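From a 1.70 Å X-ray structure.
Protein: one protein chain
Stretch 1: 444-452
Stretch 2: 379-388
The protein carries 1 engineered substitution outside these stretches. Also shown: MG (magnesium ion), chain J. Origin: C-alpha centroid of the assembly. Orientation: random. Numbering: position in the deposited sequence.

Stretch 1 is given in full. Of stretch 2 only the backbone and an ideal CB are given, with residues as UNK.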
# COMPACT_ATOMS: atom_id res chain seq x y z
N ASP A 444 18.83 25.75 -1.89
CA ASP A 444 18.81 26.29 -3.25
C ASP A 444 19.57 25.40 -4.22
O ASP A 444 19.12 25.20 -5.36
CB ASP A 444 19.39 27.71 -3.29
CG ASP A 444 18.49 28.73 -2.64
OD1 ASP A 444 17.28 28.53 -2.55
OD2 ASP A 444 19.00 29.79 -2.24
N SER A 445 20.69 24.84 -3.76
CA SER A 445 21.49 23.96 -4.62
C SER A 445 20.78 22.62 -4.87
O SER A 445 20.92 22.05 -5.95
CB SER A 445 22.90 23.76 -4.06
OG SER A 445 22.89 22.85 -2.96
N VAL A 446 20.00 22.15 -3.90
CA VAL A 446 19.16 20.94 -4.12
C VAL A 446 18.10 21.25 -5.20
O VAL A 446 17.89 20.45 -6.11
CB VAL A 446 18.49 20.42 -2.81
CG1 VAL A 446 17.52 19.27 -3.09
CG2 VAL A 446 19.55 19.98 -1.81
N HIS A 447 17.45 22.40 -5.08
CA HIS A 447 16.46 22.82 -6.08
C HIS A 447 17.07 22.98 -7.48
O HIS A 447 16.44 22.61 -8.48
CB HIS A 447 15.79 24.13 -5.66
CG HIS A 447 14.93 24.00 -4.44
ND1 HIS A 447 14.61 25.08 -3.64
CD2 HIS A 447 14.34 22.92 -3.88
CE1 HIS A 447 13.85 24.66 -2.64
NE2 HIS A 447 13.66 23.36 -2.77
N ASP A 448 18.30 23.52 -7.54
CA ASP A 448 19.05 23.65 -8.80
C ASP A 448 19.23 22.33 -9.51
O ASP A 448 19.24 22.29 -10.75
CB ASP A 448 20.44 24.24 -8.54
CG ASP A 448 20.42 25.72 -8.28
OD1 ASP A 448 19.37 26.37 -8.52
OD2 ASP A 448 21.47 26.26 -7.86
N ALA A 449 19.38 21.26 -8.73
CA ALA A 449 19.51 19.90 -9.25
C ALA A 449 18.16 19.30 -9.66
O ALA A 449 18.11 18.17 -10.11
CB ALA A 449 20.19 18.99 -8.23
N GLY A 450 17.07 20.06 -9.51
CA GLY A 450 15.73 19.58 -9.86
C GLY A 450 15.15 18.67 -8.78
O GLY A 450 14.26 17.86 -9.06
N MET A 451 15.65 18.81 -7.56
CA MET A 451 15.16 18.01 -6.44
C MET A 451 14.48 18.89 -5.40
O MET A 451 14.53 20.11 -5.46
CB MET A 451 16.29 17.19 -5.80
CG MET A 451 17.12 16.42 -6.80
SD MET A 451 18.33 15.34 -6.04
CE MET A 451 19.34 15.03 -7.49
N ASN A 452 13.82 18.23 -4.46
CA ASN A 452 12.98 18.85 -3.47
C ASN A 452 13.34 18.18 -2.17
O ASN A 452 13.52 16.97 -2.12
CB ASN A 452 11.51 18.58 -3.79
CG ASN A 452 11.10 19.12 -5.14
OD1 ASN A 452 10.60 20.21 -5.19
ND2 ASN A 452 11.36 18.38 -6.23
N UNK A 379 28.35 16.73 2.47
CA UNK A 379 27.66 15.46 2.17
C UNK A 379 26.55 15.70 1.14
O UNK A 379 26.35 14.88 0.23
CB UNK A 379 27.08 14.84 3.44
N UNK A 380 25.82 16.80 1.32
CA UNK A 380 24.72 17.15 0.39
C UNK A 380 25.32 17.47 -0.99
O UNK A 380 24.85 16.94 -2.00
CB UNK A 380 23.91 18.34 0.91
N UNK A 381 26.36 18.31 -1.03
CA UNK A 381 27.05 18.62 -2.30
C UNK A 381 27.55 17.36 -3.01
O UNK A 381 27.38 17.23 -4.23
CB UNK A 381 28.23 19.56 -2.04
N UNK A 382 28.14 16.45 -2.24
CA UNK A 382 28.65 15.19 -2.80
C UNK A 382 27.52 14.33 -3.34
O UNK A 382 27.68 13.76 -4.40
CB UNK A 382 29.43 14.41 -1.74
N UNK A 383 26.40 14.24 -2.61
CA UNK A 383 25.23 13.49 -3.10
C UNK A 383 24.72 14.05 -4.43
O UNK A 383 24.42 13.28 -5.36
CB UNK A 383 24.11 13.52 -2.06
N UNK A 384 24.64 15.37 -4.53
CA UNK A 384 24.19 16.00 -5.79
C UNK A 384 25.19 15.79 -6.92
O UNK A 384 24.79 15.49 -8.05
CB UNK A 384 23.96 17.50 -5.58
N UNK A 385 26.47 15.96 -6.61
CA UNK A 385 27.54 15.75 -7.57
C UNK A 385 27.58 14.30 -8.07
O UNK A 385 27.71 14.04 -9.30
CB UNK A 385 28.88 16.13 -6.94
N UNK A 386 27.49 13.35 -7.13
CA UNK A 386 27.43 11.93 -7.49
C UNK A 386 26.22 11.57 -8.33
O UNK A 386 26.34 10.77 -9.29
CB UNK A 386 27.43 11.07 -6.22
N UNK A 387 25.06 12.12 -7.99
CA UNK A 387 23.86 11.90 -8.80
C UNK A 387 24.06 12.46 -10.20
O UNK A 387 23.76 11.78 -11.16
CB UNK A 387 22.64 12.54 -8.14
N UNK A 388 24.63 13.66 -10.30
CA UNK A 388 24.84 14.32 -11.60
C UNK A 388 25.84 13.52 -12.44
O UNK A 388 25.58 13.27 -13.60
CB UNK A 388 25.34 15.75 -11.41
MG MG J . 28.27 12.45 7.16

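Stretch 2 is helical throughout, and its axis runs nearly parallel to that of helix 444-448, at an angle of 7° and a closest approach of 10.6 Å.

Position 379 lies beyond the reach of stretch 1, but the magnesium ion sits near its CB, which favours a carboxylate or another oxygen ligand. It is Asp379, whose OD2 binds MG at 2.2 Å; three waters and atoms from elsewhere in the structure complete the coordination.

At position 380 CA-to-CB points toward stretch 1, and the ideal CB lies 5.4 Å from Val446 CG2. An apolar side chain of medium size, such as valine, isoleucine or leucine, would close this gap. The residue is Val380, a t rotamer, and its CG1 packs at 3.9 Å against Val446 CG2.

Position 381 points sideways, with no atom of stretch 1 within 5.5 Å of its ideal CB. Small or polar residues would suit near Ser445 OG, though others would fit. It is Ser381: water 2 lies 2.8 Å from Ser381 OG and donates to Ser445 OG at 2.7 Å. No direct hydrogen bond joins the two stretches.

Positions 382 and 383 are out of reach, so stretch 1 scarcely restricts them; they are Ser382 and Ala383.

Position 384 faces stretch 1 squarely. Its ideal CB is 4.8 Å from Ala449 CB and 5.5 Å from Ser445 O, with Val446 and Met451 a little further off. This largely apolar hollow invites leucine, methionine or isoleucine. Leu384 (m, t) fills it and has the largest area covered by the other stretch. Its CD1 meets Ser445 O at 3.7 Å and Val446 CG2 at 4.1 Å, while CD2 packs against Ala449 CB at 4.0 Å and Met451 SD at 3.8 Å. Gly450, with positive phi, ends the helix in a Schellman motif, and the chain then brings Met451 to this contact.

Positions 385 and 386 again lie out of reach and could accept many helix-compatible residues; they are Ser385 and Asn386.

At position 387 CA-to-CB points toward stretch 1, and Met451 CE already approaches the ideal CB to 4.2 Å. The extended Met451 side chain supplies most of the reach, so a small apolar residue suffices. It is Ala387, which makes that contact.

Position 388 points sideways into space that stretch 1 leaves open, where a long polar chain is easily placed. Lys388 is extended, all four chi angles t, and makes no contact with stretch 1.

Stretch 2 (379-388) DVSSALSNAK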
# COMPACT_ATOMS: atom_id res chain seq x y z
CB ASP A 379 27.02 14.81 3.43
CG ASP A 379 28.04 14.13 4.36
OD1 ASP A 379 29.20 13.90 3.94
OD2 ASP A 379 27.69 13.78 5.51
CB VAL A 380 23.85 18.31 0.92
CG1 VAL A 380 22.85 18.79 -0.13
CG2 VAL A 380 23.09 17.87 2.17
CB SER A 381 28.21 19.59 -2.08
OG SER A 381 27.67 20.78 -1.55
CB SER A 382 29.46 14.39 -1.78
OG SER A 382 30.65 15.09 -1.49
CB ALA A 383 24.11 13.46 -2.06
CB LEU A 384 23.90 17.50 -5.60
CG LEU A 384 22.83 17.84 -4.54
CD1 LEU A 384 22.79 19.34 -4.31
CD2 LEU A 384 21.44 17.26 -4.85
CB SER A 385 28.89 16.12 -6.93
OG SER A 385 29.92 15.94 -7.88
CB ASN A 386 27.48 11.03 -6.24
CG ASN A 386 28.85 11.00 -5.60
OD1 ASN A 386 29.86 11.07 -6.28
ND2 ASN A 386 28.89 10.89 -4.27
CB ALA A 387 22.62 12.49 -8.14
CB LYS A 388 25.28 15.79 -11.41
CG LYS A 388 25.31 16.65 -12.67
CD LYS A 388 25.69 18.08 -12.31
CE LYS A 388 26.40 18.83 -13.44
NZ LYS A 388 26.96 20.16 -13.02
O HOH W 1 30.34 13.15 7.04
O HOH W 2 25.40 22.03 -2.61
O HOH W 3 28.93 10.96 5.49
O HOH W 4 28.31 11.22 9.13
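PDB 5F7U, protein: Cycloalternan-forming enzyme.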